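Local atomic coordinates of glycoside hydrolase family 81 (Clostridium thermocellum, PDB entry 6FOP), a protein that probably hydrolyses beta-1,3-glucans such as laminarin, as a family 81 glucanase of the cellulosome. Residues A[159-164]-A[251-256]. Sequence-based numbering, arbitrary orientation.
Sequences GSQCLG and VKEGTN
Q161 and E253 reach for each other from opposite directions and meet in one hydrogen bond, Q161 NE2 to E253 OE2, at 2.7 Å. It is the single link between 159-164 and 251-256, whose backbones stay far apart: even Q161 CA and E253 CA are 11.9 Å from each other. The bond is somewhat bent, with an N-H...O angle of 150°. Seen from the glutamine the acceptor lies practically in the amide plane, but NE2 comes to OE2 from above the carboxylate plane, the two flat groups being turned 44° against each other. The other carboxylate oxygen, E253 OE1, is 3.6 Å from Q161 NE2 and does not share the bond.

Both side chains need their full length to close the gap. With CG anti to the backbone N (chi1 -177°) and the chain extended beyond it, Q161 carries its amide out towards the loop of E253; E253 is likewise extended beyond CG.

Further partners fix both ends. Q161 NE2 also donates to the carbonyl of A176, and K218 NZ bonds to Q161 OE1, which pins the rotation of the amide and tells its oxygen from its nitrogen. E253 OE1 is held by the hydroxyl of Y200 and the backbone N of S178, so both carboxylate oxygens are engaged; these neutral partners would probably help to stabilise the negative charge. Y222 touches both Q161 and E253.

The contact lies at the surface, far from the centre of the chain. Q161 immediately precedes strand 162-167 of an eight-stranded antiparallel sheet, and helix 211-220 packs against C162 and supplies K218. E253 belongs to the loop joining strands 240-251 and 260-263, which the bond ties to the start of strand 162-167.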
ATOM      1  N   GLY A 159      -9.145  22.900 -38.726  1.00 22.26           N
ATOM      2  CA  GLY A 159      -9.421  24.157 -38.048  1.00 22.94           C
ATOM      3  C   GLY A 159     -10.115  24.057 -36.706  1.00 21.04           C
ATOM      4  O   GLY A 159     -10.349  25.077 -36.074  1.00 24.67           O
ATOM      5  N   SER A 160     -10.456  22.856 -36.247  1.00 21.02           N
ATOM      6  CA  SER A 160     -11.185  22.742 -34.980  1.00 21.60           C
ATOM      7  C   SER A 160     -10.227  22.764 -33.803  1.00 20.90           C
ATOM      8  O   SER A 160      -9.039  22.449 -33.927  1.00 21.84           O
ATOM      9  CB  SER A 160     -12.038  21.488 -34.933  1.00 25.36           C
ATOM     10  OG  SER A 160     -11.242  20.358 -35.111  1.00 24.27           O
ATOM     11  N   GLN A 161     -10.752  23.174 -32.663  1.00 20.15           N
ATOM     12  CA  GLN A 161      -9.952  23.274 -31.438  1.00 20.79           C
ATOM     13  C   GLN A 161      -9.541  21.924 -30.845  1.00 19.91           C
ATOM     14  O   GLN A 161      -8.469  21.788 -30.234  1.00 19.78           O
ATOM     15  CB  GLN A 161     -10.757  24.074 -30.425  1.00 21.87           C
ATOM     16  CG  GLN A 161      -9.984  24.284 -29.194  1.00 21.65           C
ATOM     17  CD  GLN A 161     -10.581  25.218 -28.217  1.00 20.60           C
ATOM     18  OE1 GLN A 161     -11.704  25.692 -28.341  1.00 24.72           O
ATOM     19  NE2 GLN A 161      -9.814  25.466 -27.186  1.00 20.78           N
ATOM     20  N   CYS A 162     -10.406  20.938 -31.039  1.00 19.22           N
ATOM     21  CA  CYS A 162     -10.169  19.600 -30.585  1.00 17.76           C
ATOM     22  C   CYS A 162     -10.467  18.614 -31.666  1.00 18.55           C
ATOM     23  O   CYS A 162     -11.204  18.924 -32.614  1.00 20.66           O
ATOM     24  CB  CYS A 162     -10.920  19.303 -29.286  1.00 21.09           C
ATOM     25  SG  CYS A 162     -12.638  18.808 -29.416  1.00 25.25           S
ATOM     26  N   LEU A 163      -9.888  17.420 -31.513  1.00 18.19           N
ATOM     27  CA  LEU A 163     -10.205  16.288 -32.374  1.00 18.09           C
ATOM     28  C   LEU A 163     -10.678  15.152 -31.512  1.00 19.20           C
ATOM     29  O   LEU A 163     -10.183  14.976 -30.389  1.00 19.67           O
ATOM     30  CB  LEU A 163      -8.981  15.806 -33.173  1.00 19.05           C
ATOM     31  CG  LEU A 163      -8.283  16.826 -34.069  1.00 20.01           C
ATOM     32  CD1 LEU A 163      -7.055  16.194 -34.699  1.00 20.81           C
ATOM     33  CD2 LEU A 163      -9.207  17.375 -35.154  1.00 22.11           C
ATOM     34  N   GLY A 164     -11.655  14.429 -32.018  1.00 18.73           N
ATOM     35  CA  GLY A 164     -12.042  13.146 -31.450  1.00 18.86           C
ATOM     36  C   GLY A 164     -11.505  12.057 -32.349  1.00 18.57           C
ATOM     37  O   GLY A 164     -11.797  12.059 -33.552  1.00 19.76           O
ATOM     38  N   VAL A 251      -6.559  26.839 -14.617  1.00 14.93           N
ATOM     39  CA  VAL A 251      -7.402  26.951 -15.798  1.00 14.58           C
ATOM     40  C   VAL A 251      -6.645  27.667 -16.920  1.00 14.20           C
ATOM     41  O   VAL A 251      -6.344  28.867 -16.831  1.00 16.10           O
ATOM     42  CB  VAL A 251      -8.696  27.705 -15.475  1.00 16.09           C
ATOM     43  CG1 VAL A 251      -9.576  27.777 -16.722  1.00 16.17           C
ATOM     44  CG2 VAL A 251      -9.448  27.050 -14.315  1.00 17.34           C
ATOM     45  N   LYS A 252      -6.358  26.934 -17.985  1.00 14.72           N
ATOM     46  CA  LYS A 252      -5.572  27.461 -19.113  1.00 15.77           C
ATOM     47  C   LYS A 252      -6.398  28.303 -20.090  1.00 15.99           C
ATOM     48  O   LYS A 252      -5.858  29.191 -20.743  1.00 17.89           O
ATOM     49  CB  LYS A 252      -4.846  26.352 -19.855  1.00 16.13           C
ATOM     50  CG  LYS A 252      -3.938  25.509 -18.965  1.00 16.68           C
ATOM     51  CD  LYS A 252      -2.837  26.345 -18.311  1.00 17.83           C
ATOM     52  CE  LYS A 252      -2.007  25.545 -17.344  1.00 17.96           C
ATOM     53  NZ  LYS A 252      -1.107  26.474 -16.614  1.00 19.51           N
ATOM     54  N   GLU A 253      -7.685  28.032 -20.190  1.00 15.35           N
ATOM     55  CA  GLU A 253      -8.620  28.864 -20.969  1.00 16.34           C
ATOM     56  C   GLU A 253     -10.022  28.463 -20.581  1.00 16.88           C
ATOM     57  O   GLU A 253     -10.218  27.403 -19.974  1.00 16.39           O
ATOM     58  CB  GLU A 253      -8.419  28.737 -22.473  1.00 17.09           C
ATOM     59  CG  GLU A 253      -8.608  27.333 -23.005  1.00 16.59           C
ATOM     60  CD  GLU A 253      -8.683  27.339 -24.535  1.00 17.36           C
ATOM     61  OE1 GLU A 253      -7.606  27.457 -25.193  1.00 17.08           O
ATOM     62  OE2 GLU A 253      -9.808  27.178 -25.051  1.00 19.95           O
ATOM     63  N   GLY A 254     -10.989  29.282 -20.951  1.00 17.83           N
ATOM     64  CA  GLY A 254     -12.401  29.014 -20.775  1.00 19.54           C
ATOM     65  C   GLY A 254     -12.918  29.393 -19.405  1.00 20.50           C
ATOM     66  O   GLY A 254     -12.162  29.783 -18.535  1.00 22.55           O
ATOM     67  N   THR A 255     -14.230  29.236 -19.223  1.00 22.67           N
ATOM     68  CA  THR A 255     -14.909  29.640 -18.017  1.00 25.05           C
ATOM     69  C   THR A 255     -15.360  28.460 -17.161  1.00 24.73           C
ATOM     70  O   THR A 255     -16.009  28.670 -16.153  1.00 28.71           O
ATOM     71  CB  THR A 255     -16.121  30.520 -18.365  1.00 28.28           C
ATOM     72  OG1 THR A 255     -16.936  29.821 -19.316  1.00 33.08           O
ATOM     73  CG2 THR A 255     -15.651  31.857 -18.984  1.00 31.19           C
ATOM     74  N   ASN A 256     -15.017  27.239 -17.543  1.00 20.93           N
ATOM     75  CA  ASN A 256     -15.286  26.099 -16.692  1.00 19.79           C
ATOM     76  C   ASN A 256     -14.141  25.914 -15.703  1.00 18.91           C
ATOM     77  O   ASN A 256     -12.964  26.132 -16.030  1.00 19.60           O
ATOM     78  CB  ASN A 256     -15.466  24.826 -17.539  1.00 21.39           C
ATOM     79  CG  ASN A 256     -16.651  24.921 -18.480  1.00 25.03           C
ATOM     80  OD1 ASN A 256     -17.764  25.160 -18.040  1.00 35.92           O
ATOM     81  ND2 ASN A 256     -16.419  24.759 -19.761  1.00 24.18           N
TER